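Local coordinates for fatty-acid-binding protein 1 (Arabidopsis thaliana, PDB 4DOO), which binds fatty acids, preferring saturated ones, within a chalcone-isomerase fold, and may take part in alpha-linolenic acid metabolism in the chloroplast, at residues L126-F130 with V168-L173; Y43-V47 with L180-E184; R71-M77 with R192-D197. All blocks are in the same frame, centred on the assembly; numbering follows the deposited sequence.

Interaction 1: residues L126-F130 with V168-L173; sequences LLQSF and VKSHLL
Leu126, Leu173 and Val168 bury the most surface where the helical segment 126-130 meets the junction between an edge strand and the helix that follows it. Residues 168-169 are extended and finish strand 163-169, Ser170, still extended, links strand to helix, and 171-173 is already helical. The CA atoms lie nearest at Leu126-Leu173 (7.6 Å) and Phe130-Val168 (7.1 Å), so the start of segment 126-130 lies beside the new helix and its end beside the strand terminus.

Leu126 (chi1 t, chi2 p) leaves its helix sideways and spreads its branched tip into the bend: CD1 lies 4.2 Å from Val168 CG1 and 4.3 Å from Leu173 CB, while CD2 is 3.6 Å from Leu172 CD2 and 3.6 Å from Ser170 OG. Leu173 in turn sets its CD2 4.2 Å from Phe130 CD1. Val168, a beta-branched residue at home in a strand, brings CG1 to 3.8 Å from Ser129 OG.

Both serine hydroxyls at the contact are engaged within their own segment. Ser170 is the N-cap of helix 171-182, its OG accepting from Leu173 N at 3.0 Å; Ser129 OG donates to Leu126 O over a very short 2.5 Å. Phe130 belongs to the laurate pocket and packs edge-to-face with Phe107 and Phe134.

No hydrogen bond crosses between the segments, so their direct contact, beside the fatty-acid pocket, rests on van der Waals packing, chiefly of apolar side chains.

Interaction 2: residues Y43-V47 with L180-E184; sequences YAFGV and LYIGE. With DAO (lauric acid), chain C; DAO (lauric acid), chain D.
At the apolar centre the ring of Tyr181 turns its edge to the face of Phe45, a T-shaped pair with centroids 4.9 Å apart, planes at 64° and Phe45 CE1 3.7 Å from Tyr181 CD1. Segment 43-47 is an extended beta strand whose residues Tyr43, Phe45 and Val47 point toward the end of helix 171-182; Ala44 and Gly46, between them, make no contact with 180-184. Val47 and Tyr181 have the nearest CA atoms, 8.0 Å apart, a gap that leaves room for side chains. Val47 CG2 helps fill it, 4.1 Å from Ile182 CD1 and 4.4 Å from Tyr181 CB, and Phe195 of helix 189-202 touches both Val47 and Ile182.

The p rotamers of Tyr43 and Phe45 and the m rotamer of Tyr181 bring the three rings together. Moving outward, Tyr43 CE2 lies 4.1 Å from Tyr181 CE1, and Tyr181 OH donates to Tyr43 OH at 2.7 Å. Tyr43 OH donates in turn to O2 of the chain C laurate at 2.6 Å, a carboxylate also held by Arg30 and Ser110. Leu180 CD1 is 3.9 Å from that laurate's C2. A second laurate, in chain D, brings C10 to 3.5 Å from Tyr43 CE1.

Tyrosine suits both places, its ring packing in the core while its hydroxyl bonds: the chain from Tyr181 through Tyr43 to the carboxylate probably helps hold Tyr43, an established dodecanoate-binding residue, as a donor at the head of the fatty-acid pocket.

Interaction 3: residues R71-M77 with R192-D197; sequences RGNKSFM and REDFLD
Arg71 reaches across to helix 189-202 and meets two acids one helical turn apart, Glu193 and Asp197. Its own backbone is helical, at the end of helix 67-71, and its CA lies 6.6 Å from that of Asp197. Beyond it the chain passes through a type I turn, Asn73 to Phe76, closed by Phe76 N to Asn73 O at 3.0 Å, and then runs into a helix that includes Phe76 and Met77.

With chi1 t and chi2 p, Arg71 lays one guanidinium face over Leu196, NE to CB 3.3 Å, leaving the edge for the charges. NE donates to Asp197 OD1 and NH2 to Glu193 OE1, each a salt bridge of 2.7 Å; NH2 also makes a weak bond to Glu193 O at 3.5 Å. NH1 donates to a water at 3.0 Å, and that water donates to Glu193 OE2 at 2.8 Å. The same OE2 accepts from Arg192 NE and NH2, both at 3.1 Å, while Arg192 NH1 is bound to Gly183 O. Glutamate thus serves two arginines through its two oxygens.

Next to the charged groups, Leu196 CD2 packs 4.1 Å from Met77 CB and 4.3 Å from Phe76 CD2, and Met77 SD lies 3.9 Å from Arg192 CD.

Arg71, Arg192, Glu193 and Asp197 make up a salt-bridge network beside an apolar seam, an i, i+4 acidic pair on one helix receiving an arginine from another, here joining helices of the chalcone-isomerase fold away from the laurate pocket.

From the N terminus, strand 39-50 supplies the first half of interaction 2, and helices 67-71 and 76-82 the first half of interaction 3. Helix 124-131 then meets the chain again after 37 residues, rich in strand, closing the shortest loop, interaction 1, which lies within both longer ones. Helix 171-182 starts in interaction 1; its far end returns to strand 39-50 and closes interaction 2, 133 residues on, linking the sheet's edge strand 163-169 to its inner strand 39-50. Helix 189-202 then closes interaction 3, so interactions 2 and 3 cross. These two touch, Ile182 CG2 lying 3.4 Å from Phe195 CD1, whereas interactions 1 and 2 have centres about 18 Å apart.

Interaction 1: residues L126-F130 with V168-L173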
loop_
_atom_site.group_PDB
_atom_site.type_symbol
_atom_site.label_atom_id
_atom_site.label_comp_id
_atom_site.label_asym_id
_atom_site.label_seq_id
_atom_site.Cartn_x
_atom_site.Cartn_y
_atom_site.Cartn_z
ATOM N N LEU A 126 -0.299 -10.295 16.572
ATOM C CA LEU A 126 -0.886 -9.714 15.375
ATOM C C LEU A 126 0.144 -9.791 14.253
ATOM O O LEU A 126 -0.160 -10.248 13.149
ATOM C CB LEU A 126 -1.281 -8.255 15.630
ATOM C CG LEU A 126 -1.860 -7.517 14.417
ATOM C CD1 LEU A 126 -3.048 -8.299 13.871
ATOM C CD2 LEU A 126 -2.273 -6.108 14.820
ATOM N N LEU A 127 1.366 -9.355 14.545
ATOM C CA LEU A 127 2.443 -9.388 13.560
ATOM C C LEU A 127 2.719 -10.819 13.120
ATOM O O LEU A 127 3.084 -11.056 11.975
ATOM C CB LEU A 127 3.728 -8.772 14.129
ATOM C CG LEU A 127 4.940 -8.749 13.183
ATOM C CD1 LEU A 127 4.614 -7.938 11.930
ATOM C CD2 LEU A 127 6.144 -8.151 13.899
ATOM N N GLN A 128 2.543 -11.774 14.028
ATOM C CA GLN A 128 2.785 -13.170 13.685
ATOM C C GLN A 128 1.700 -13.710 12.758
ATOM O O GLN A 128 1.971 -14.556 11.908
ATOM C CB GLN A 128 2.869 -14.032 14.950
ATOM C CG GLN A 128 3.195 -15.496 14.681
ATOM C CD GLN A 128 4.425 -15.675 13.805
ATOM O OE1 GLN A 128 5.510 -15.181 14.122
ATOM N NE2 GLN A 128 4.261 -16.385 12.694
ATOM N N SER A 129 0.472 -13.224 12.917
ATOM C CA SER A 129 -0.620 -13.677 12.061
ATOM C C SER A 129 -0.363 -13.216 10.629
ATOM O O SER A 129 -0.786 -13.864 9.665
ATOM C CB SER A 129 -1.965 -13.129 12.559
ATOM O OG SER A 129 -2.022 -11.716 12.472
ATOM N N PHE A 130 0.332 -12.089 10.493
ATOM C CA PHE A 130 0.662 -11.556 9.174
ATOM C C PHE A 130 1.789 -12.402 8.587
ATOM O O PHE A 130 1.710 -12.869 7.452
ATOM C CB PHE A 130 1.113 -10.097 9.280
ATOM C CG PHE A 130 1.488 -9.481 7.961
ATOM C CD1 PHE A 130 0.539 -9.324 6.955
ATOM C CD2 PHE A 130 2.794 -9.063 7.721
ATOM C CE1 PHE A 130 0.885 -8.759 5.722
ATOM C CE2 PHE A 130 3.151 -8.497 6.497
ATOM C CZ PHE A 130 2.192 -8.345 5.496
ATOM N N VAL A 168 -6.496 -11.359 7.379
ATOM C CA VAL A 168 -6.400 -11.009 8.788
ATOM C C VAL A 168 -7.327 -9.820 9.003
ATOM O O VAL A 168 -7.161 -8.771 8.377
ATOM C CB VAL A 168 -4.953 -10.612 9.188
ATOM C CG1 VAL A 168 -4.917 -10.154 10.643
ATOM C CG2 VAL A 168 -4.009 -11.797 8.996
ATOM N N LYS A 169 -8.322 -9.996 9.865
ATOM C CA LYS A 169 -9.258 -8.923 10.156
ATOM C C LYS A 169 -8.641 -8.098 11.277
ATOM O O LYS A 169 -8.566 -8.547 12.419
ATOM C CB LYS A 169 -10.609 -9.491 10.600
ATOM C CG LYS A 169 -11.661 -8.424 10.839
ATOM C CD LYS A 169 -12.971 -9.019 11.317
ATOM C CE LYS A 169 -13.992 -7.920 11.552
ATOM N NZ LYS A 169 -14.214 -7.109 10.320
ATOM N N SER A 170 -8.183 -6.897 10.941
ATOM C CA SER A 170 -7.559 -6.023 11.924
ATOM C C SER A 170 -7.436 -4.604 11.393
ATOM O O SER A 170 -6.725 -4.349 10.423
ATOM C CB SER A 170 -6.170 -6.558 12.299
ATOM O OG SER A 170 -5.430 -5.612 13.061
ATOM N N HIS A 171 -8.146 -3.684 12.034
ATOM C CA HIS A 171 -8.107 -2.284 11.642
ATOM C C HIS A 171 -6.672 -1.792 11.823
ATOM O O HIS A 171 -6.142 -1.048 10.996
ATOM C CB HIS A 171 -9.058 -1.479 12.533
ATOM C CG HIS A 171 -9.254 -0.064 12.089
ATOM N ND1 HIS A 171 -8.224 0.851 12.035
ATOM C CD2 HIS A 171 -10.365 0.597 11.688
ATOM C CE1 HIS A 171 -8.693 2.014 11.618
ATOM N NE2 HIS A 171 -9.990 1.887 11.401
ATOM N N LEU A 172 -6.040 -2.232 12.908
ATOM C CA LEU A 172 -4.667 -1.840 13.209
ATOM C C LEU A 172 -3.680 -2.271 12.122
ATOM O O LEU A 172 -2.870 -1.467 11.653
ATOM C CB LEU A 172 -4.242 -2.432 14.556
ATOM C CG LEU A 172 -2.790 -2.199 14.969
ATOM C CD1 LEU A 172 -2.506 -0.708 15.035
ATOM C CD2 LEU A 172 -2.538 -2.857 16.322
ATOM N N LEU A 173 -3.743 -3.538 11.731
ATOM C CA LEU A 173 -2.846 -4.051 10.699
ATOM C C LEU A 173 -3.054 -3.327 9.368
ATOM O O LEU A 173 -2.088 -2.946 8.709
ATOM C CB LEU A 173 -3.055 -5.555 10.505
ATOM C CG LEU A 173 -2.099 -6.236 9.520
ATOM C CD1 LEU A 173 -0.656 -6.028 9.962
ATOM C CD2 LEU A 173 -2.421 -7.722 9.448
#

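Interaction 2: residues Y43-V47 with L180-E184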
loop_
_atom_site.group_PDB
_atom_site.type_symbol
_atom_site.label_atom_id
_atom_site.label_comp_id
_atom_site.label_asym_id
_atom_site.label_seq_id
_atom_site.Cartn_x
_atom_site.Cartn_y
_atom_site.Cartn_z
ATOM N N TYR A 43 11.282 -3.340 -4.958
ATOM C CA TYR A 43 10.069 -3.625 -5.709
ATOM C C TYR A 43 9.336 -2.348 -6.089
ATOM O O TYR A 43 9.545 -1.296 -5.484
ATOM C CB TYR A 43 9.123 -4.551 -4.922
ATOM C CG TYR A 43 8.584 -4.017 -3.598
ATOM C CD1 TYR A 43 9.154 -4.403 -2.384
ATOM C CD2 TYR A 43 7.476 -3.166 -3.562
ATOM C CE1 TYR A 43 8.627 -3.962 -1.165
ATOM C CE2 TYR A 43 6.946 -2.718 -2.358
ATOM C CZ TYR A 43 7.521 -3.123 -1.161
ATOM O OH TYR A 43 6.974 -2.719 0.035
ATOM N N ALA A 44 8.509 -2.441 -7.126
ATOM C CA ALA A 44 7.707 -1.313 -7.571
ATOM C C ALA A 44 6.324 -1.586 -7.002
ATOM O O ALA A 44 5.943 -2.746 -6.832
ATOM C CB ALA A 44 7.638 -1.269 -9.086
ATOM N N PHE A 45 5.579 -0.535 -6.687
ATOM C CA PHE A 45 4.239 -0.742 -6.154
ATOM C C PHE A 45 3.244 0.244 -6.742
ATOM O O PHE A 45 3.615 1.325 -7.207
ATOM C CB PHE A 45 4.250 -0.676 -4.614
ATOM C CG PHE A 45 4.663 0.659 -4.050
ATOM C CD1 PHE A 45 3.728 1.683 -3.886
ATOM C CD2 PHE A 45 5.984 0.888 -3.671
ATOM C CE1 PHE A 45 4.104 2.921 -3.351
ATOM C CE2 PHE A 45 6.376 2.119 -3.137
ATOM C CZ PHE A 45 5.436 3.139 -2.975
ATOM N N GLY A 46 1.980 -0.161 -6.759
ATOM C CA GLY A 46 0.928 0.682 -7.284
ATOM C C GLY A 46 -0.166 0.711 -6.240
ATOM O O GLY A 46 -0.539 -0.336 -5.707
ATOM N N VAL A 47 -0.668 1.901 -5.931
ATOM C CA VAL A 47 -1.714 2.038 -4.925
ATOM C C VAL A 47 -3.054 2.323 -5.595
ATOM O O VAL A 47 -3.192 3.307 -6.325
ATOM C CB VAL A 47 -1.392 3.182 -3.941
ATOM C CG1 VAL A 47 -2.460 3.245 -2.854
ATOM C CG2 VAL A 47 -0.014 2.969 -3.320
ATOM N N LEU A 180 2.767 2.695 5.433
ATOM C CA LEU A 180 4.097 2.573 4.841
ATOM C C LEU A 180 4.145 3.169 3.445
ATOM O O LEU A 180 5.193 3.624 2.990
ATOM C CB LEU A 180 4.509 1.098 4.741
ATOM C CG LEU A 180 4.741 0.347 6.048
ATOM C CD1 LEU A 180 5.005 -1.129 5.752
ATOM C CD2 LEU A 180 5.920 0.977 6.788
ATOM N N TYR A 181 3.006 3.143 2.763
ATOM C CA TYR A 181 2.919 3.637 1.397
ATOM C C TYR A 181 2.306 5.030 1.237
ATOM O O TYR A 181 2.746 5.808 0.389
ATOM C CB TYR A 181 2.123 2.627 0.558
ATOM C CG TYR A 181 2.716 1.229 0.581
ATOM C CD1 TYR A 181 3.813 0.899 -0.219
ATOM C CD2 TYR A 181 2.206 0.255 1.436
ATOM C CE1 TYR A 181 4.390 -0.374 -0.164
ATOM C CE2 TYR A 181 2.772 -1.018 1.503
ATOM C CZ TYR A 181 3.862 -1.325 0.703
ATOM O OH TYR A 181 4.422 -2.582 0.783
ATOM N N ILE A 182 1.310 5.347 2.055
ATOM C CA ILE A 182 0.625 6.637 1.947
ATOM C C ILE A 182 0.633 7.482 3.225
ATOM O O ILE A 182 -0.128 8.445 3.345
ATOM C CB ILE A 182 -0.844 6.402 1.483
ATOM C CG1 ILE A 182 -0.839 5.638 0.160
ATOM C CG2 ILE A 182 -1.579 7.726 1.285
ATOM C CD1 ILE A 182 -0.093 6.352 -0.955
ATOM N N GLY A 183 1.511 7.146 4.163
ATOM C CA GLY A 183 1.582 7.886 5.410
ATOM C C GLY A 183 2.581 9.031 5.434
ATOM O O GLY A 183 3.126 9.426 4.401
ATOM N N GLU A 184 2.830 9.556 6.630
ATOM C CA GLU A 184 3.750 10.673 6.818
ATOM C C GLU A 184 5.186 10.392 6.379
ATOM O O GLU A 184 5.871 11.278 5.858
ATOM C CB GLU A 184 3.743 11.098 8.290
ATOM C CG GLU A 184 4.576 12.330 8.590
ATOM C CD GLU A 184 4.175 13.520 7.741
ATOM O OE1 GLU A 184 2.958 13.789 7.632
ATOM O OE2 GLU A 184 5.077 14.186 7.189
HETATM O O1 DAO C . 9.084 -3.678 4.153
HETATM O O2 DAO C . 8.508 -3.216 2.075
HETATM C C1 DAO C . 8.224 -3.567 3.245
HETATM C C2 DAO C . 6.782 -3.884 3.573
HETATM C C3 DAO C . 6.360 -5.158 2.861
HETATM C C4 DAO C . 4.968 -5.614 3.321
HETATM C C5 DAO C . 4.415 -6.705 2.403
HETATM C C6 DAO C . 4.981 -8.076 2.762
HETATM C C7 DAO C . 4.976 -9.010 1.562
HETATM C C8 DAO C . 5.939 -10.164 1.795
HETATM C C9 DAO C . 6.078 -11.025 0.553
HETATM C C10 DAO C . 6.982 -12.221 0.835
HETATM C C11 DAO C . 6.603 -13.405 -0.049
HETATM C C12 DAO C . 7.628 -14.511 0.071
HETATM O O1 DAO D . 21.864 -6.372 0.398
HETATM O O2 DAO D . 20.800 -7.944 -0.716
HETATM C C1 DAO D . 20.820 -6.854 -0.100
HETATM C C2 DAO D . 19.527 -6.083 0.050
HETATM C C3 DAO D . 18.720 -6.636 1.221
HETATM C C4 DAO D . 17.249 -6.782 0.849
HETATM C C5 DAO D . 16.393 -5.762 1.592
HETATM C C6 DAO D . 15.157 -6.420 2.188
HETATM C C7 DAO D . 13.882 -5.731 1.712
HETATM C C8 DAO D . 12.731 -6.724 1.633
HETATM C C9 DAO D . 11.378 -6.023 1.700
HETATM C C10 DAO D . 10.490 -6.459 0.535
HETATM C C11 DAO D . 9.277 -7.240 1.021
HETATM C C12 DAO D . 8.526 -7.853 -0.143
#

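Interaction 3: residues R71-M77 with R192-D197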
loop_
_atom_site.group_PDB
_atom_site.type_symbol
_atom_site.label_atom_id
_atom_site.label_comp_id
_atom_site.label_asym_id
_atom_site.label_seq_id
_atom_site.Cartn_x
_atom_site.Cartn_y
_atom_site.Cartn_z
ATOM N N ARG A 71 -7.276 18.765 -1.019
ATOM C CA ARG A 71 -5.862 18.409 -0.953
ATOM C C ARG A 71 -5.122 19.328 0.015
ATOM O O ARG A 71 -4.198 18.902 0.712
ATOM C CB ARG A 71 -5.236 18.508 -2.347
ATOM C CG ARG A 71 -3.769 18.116 -2.422
ATOM C CD ARG A 71 -3.567 16.615 -2.190
ATOM N NE ARG A 71 -2.227 16.205 -2.599
ATOM C CZ ARG A 71 -1.147 16.274 -1.829
ATOM N NH1 ARG A 71 -1.242 16.727 -0.586
ATOM N NH2 ARG A 71 0.037 15.916 -2.315
ATOM N N GLY A 72 -5.544 20.590 0.063
ATOM C CA GLY A 72 -4.912 21.553 0.949
ATOM C C GLY A 72 -5.143 21.296 2.429
ATOM O O GLY A 72 -4.477 21.894 3.273
ATOM N N ASN A 73 -6.083 20.412 2.751
ATOM C CA ASN A 73 -6.380 20.091 4.144
ATOM C C ASN A 73 -5.385 19.088 4.701
ATOM O O ASN A 73 -5.259 17.982 4.185
ATOM C CB ASN A 73 -7.793 19.522 4.275
ATOM C CG ASN A 73 -8.809 20.576 4.657
ATOM O OD1 ASN A 73 -8.828 21.051 5.795
ATOM N ND2 ASN A 73 -9.656 20.958 3.706
ATOM N N LYS A 74 -4.686 19.475 5.761
ATOM C CA LYS A 74 -3.704 18.591 6.373
ATOM C C LYS A 74 -4.331 17.290 6.850
ATOM O O LYS A 74 -3.662 16.268 6.939
ATOM C CB LYS A 74 -3.012 19.299 7.545
ATOM C CG LYS A 74 -2.085 20.423 7.104
ATOM C CD LYS A 74 -1.317 21.019 8.277
ATOM C CE LYS A 74 -0.291 22.035 7.792
ATOM N NZ LYS A 74 0.497 22.616 8.913
ATOM N N SER A 75 -5.625 17.328 7.140
ATOM C CA SER A 75 -6.345 16.152 7.619
ATOM C C SER A 75 -6.721 15.134 6.539
ATOM O O SER A 75 -7.071 13.997 6.857
ATOM C CB SER A 75 -7.631 16.598 8.317
ATOM O OG SER A 75 -8.470 17.281 7.394
ATOM N N PHE A 76 -6.651 15.535 5.273
ATOM C CA PHE A 76 -7.048 14.653 4.171
ATOM C C PHE A 76 -6.398 13.278 4.179
ATOM O O PHE A 76 -7.089 12.263 4.104
ATOM C CB PHE A 76 -6.788 15.343 2.825
ATOM C CG PHE A 76 -7.321 14.584 1.635
ATOM C CD1 PHE A 76 -8.643 14.150 1.600
ATOM C CD2 PHE A 76 -6.511 14.341 0.531
ATOM C CE1 PHE A 76 -9.152 13.486 0.482
ATOM C CE2 PHE A 76 -7.008 13.678 -0.592
ATOM C CZ PHE A 76 -8.328 13.252 -0.616
ATOM N N MET A 77 -5.073 13.247 4.272
ATOM C CA MET A 77 -4.348 11.985 4.271
ATOM C C MET A 77 -4.838 11.023 5.355
ATOM O O MET A 77 -5.139 9.865 5.069
ATOM C CB MET A 77 -2.846 12.250 4.426
ATOM C CG MET A 77 -1.987 10.990 4.463
ATOM S SD MET A 77 -0.223 11.355 4.372
ATOM C CE MET A 77 0.102 11.951 6.016
ATOM N N ARG A 192 3.299 9.065 -2.921
ATOM C CA ARG A 192 2.279 9.509 -1.978
ATOM C C ARG A 192 1.618 10.789 -2.467
ATOM O O ARG A 192 0.400 10.940 -2.377
ATOM C CB ARG A 192 2.878 9.760 -0.593
ATOM C CG ARG A 192 1.832 10.216 0.421
ATOM C CD ARG A 192 2.470 10.760 1.681
ATOM N NE ARG A 192 3.206 11.997 1.435
ATOM C CZ ARG A 192 3.997 12.573 2.333
ATOM N NH1 ARG A 192 4.148 12.017 3.528
ATOM N NH2 ARG A 192 4.630 13.702 2.039
ATOM N N GLU A 193 2.425 11.714 -2.980
ATOM C CA GLU A 193 1.894 12.977 -3.470
ATOM C C GLU A 193 0.942 12.751 -4.638
ATOM O O GLU A 193 -0.118 13.376 -4.711
ATOM C CB GLU A 193 3.040 13.909 -3.869
ATOM C CG GLU A 193 3.924 14.294 -2.684
ATOM C CD GLU A 193 3.140 14.984 -1.573
ATOM O OE1 GLU A 193 2.687 16.132 -1.786
ATOM O OE2 GLU A 193 2.964 14.378 -0.493
ATOM N N ASP A 194 1.317 11.856 -5.547
ATOM C CA ASP A 194 0.467 11.543 -6.687
ATOM C C ASP A 194 -0.819 10.901 -6.190
ATOM O O ASP A 194 -1.896 11.187 -6.699
ATOM C CB ASP A 194 1.175 10.584 -7.652
ATOM C CG ASP A 194 2.277 11.261 -8.446
ATOM O OD1 ASP A 194 3.036 10.552 -9.146
ATOM O OD2 ASP A 194 2.376 12.507 -8.373
ATOM N N PHE A 195 -0.705 10.029 -5.193
ATOM C CA PHE A 195 -1.880 9.357 -4.659
ATOM C C PHE A 195 -2.875 10.357 -4.084
ATOM O O PHE A 195 -4.068 10.287 -4.376
ATOM C CB PHE A 195 -1.476 8.337 -3.580
ATOM C CG PHE A 195 -2.641 7.776 -2.805
ATOM C CD1 PHE A 195 -3.130 8.436 -1.680
ATOM C CD2 PHE A 195 -3.264 6.601 -3.210
ATOM C CE1 PHE A 195 -4.224 7.933 -0.971
ATOM C CE2 PHE A 195 -4.359 6.092 -2.506
ATOM C CZ PHE A 195 -4.835 6.760 -1.386
ATOM N N LEU A 196 -2.379 11.283 -3.270
ATOM C CA LEU A 196 -3.229 12.288 -2.644
ATOM C C LEU A 196 -3.806 13.254 -3.678
ATOM O O LEU A 196 -4.971 13.652 -3.582
ATOM C CB LEU A 196 -2.434 13.048 -1.581
ATOM C CG LEU A 196 -1.971 12.187 -0.398
ATOM C CD1 LEU A 196 -1.081 13.017 0.540
ATOM C CD2 LEU A 196 -3.190 11.659 0.347
ATOM N N ASP A 197 -2.996 13.624 -4.665
ATOM C CA ASP A 197 -3.458 14.521 -5.719
ATOM C C ASP A 197 -4.591 13.857 -6.494
ATOM O O ASP A 197 -5.629 14.471 -6.732
ATOM C CB ASP A 197 -2.335 14.863 -6.712
ATOM C CG ASP A 197 -1.322 15.860 -6.158
ATOM O OD1 ASP A 197 -1.626 16.558 -5.170
ATOM O OD2 ASP A 197 -0.215 15.958 -6.736
HETATM O O HOH W 1 1.161 15.872 1.036
#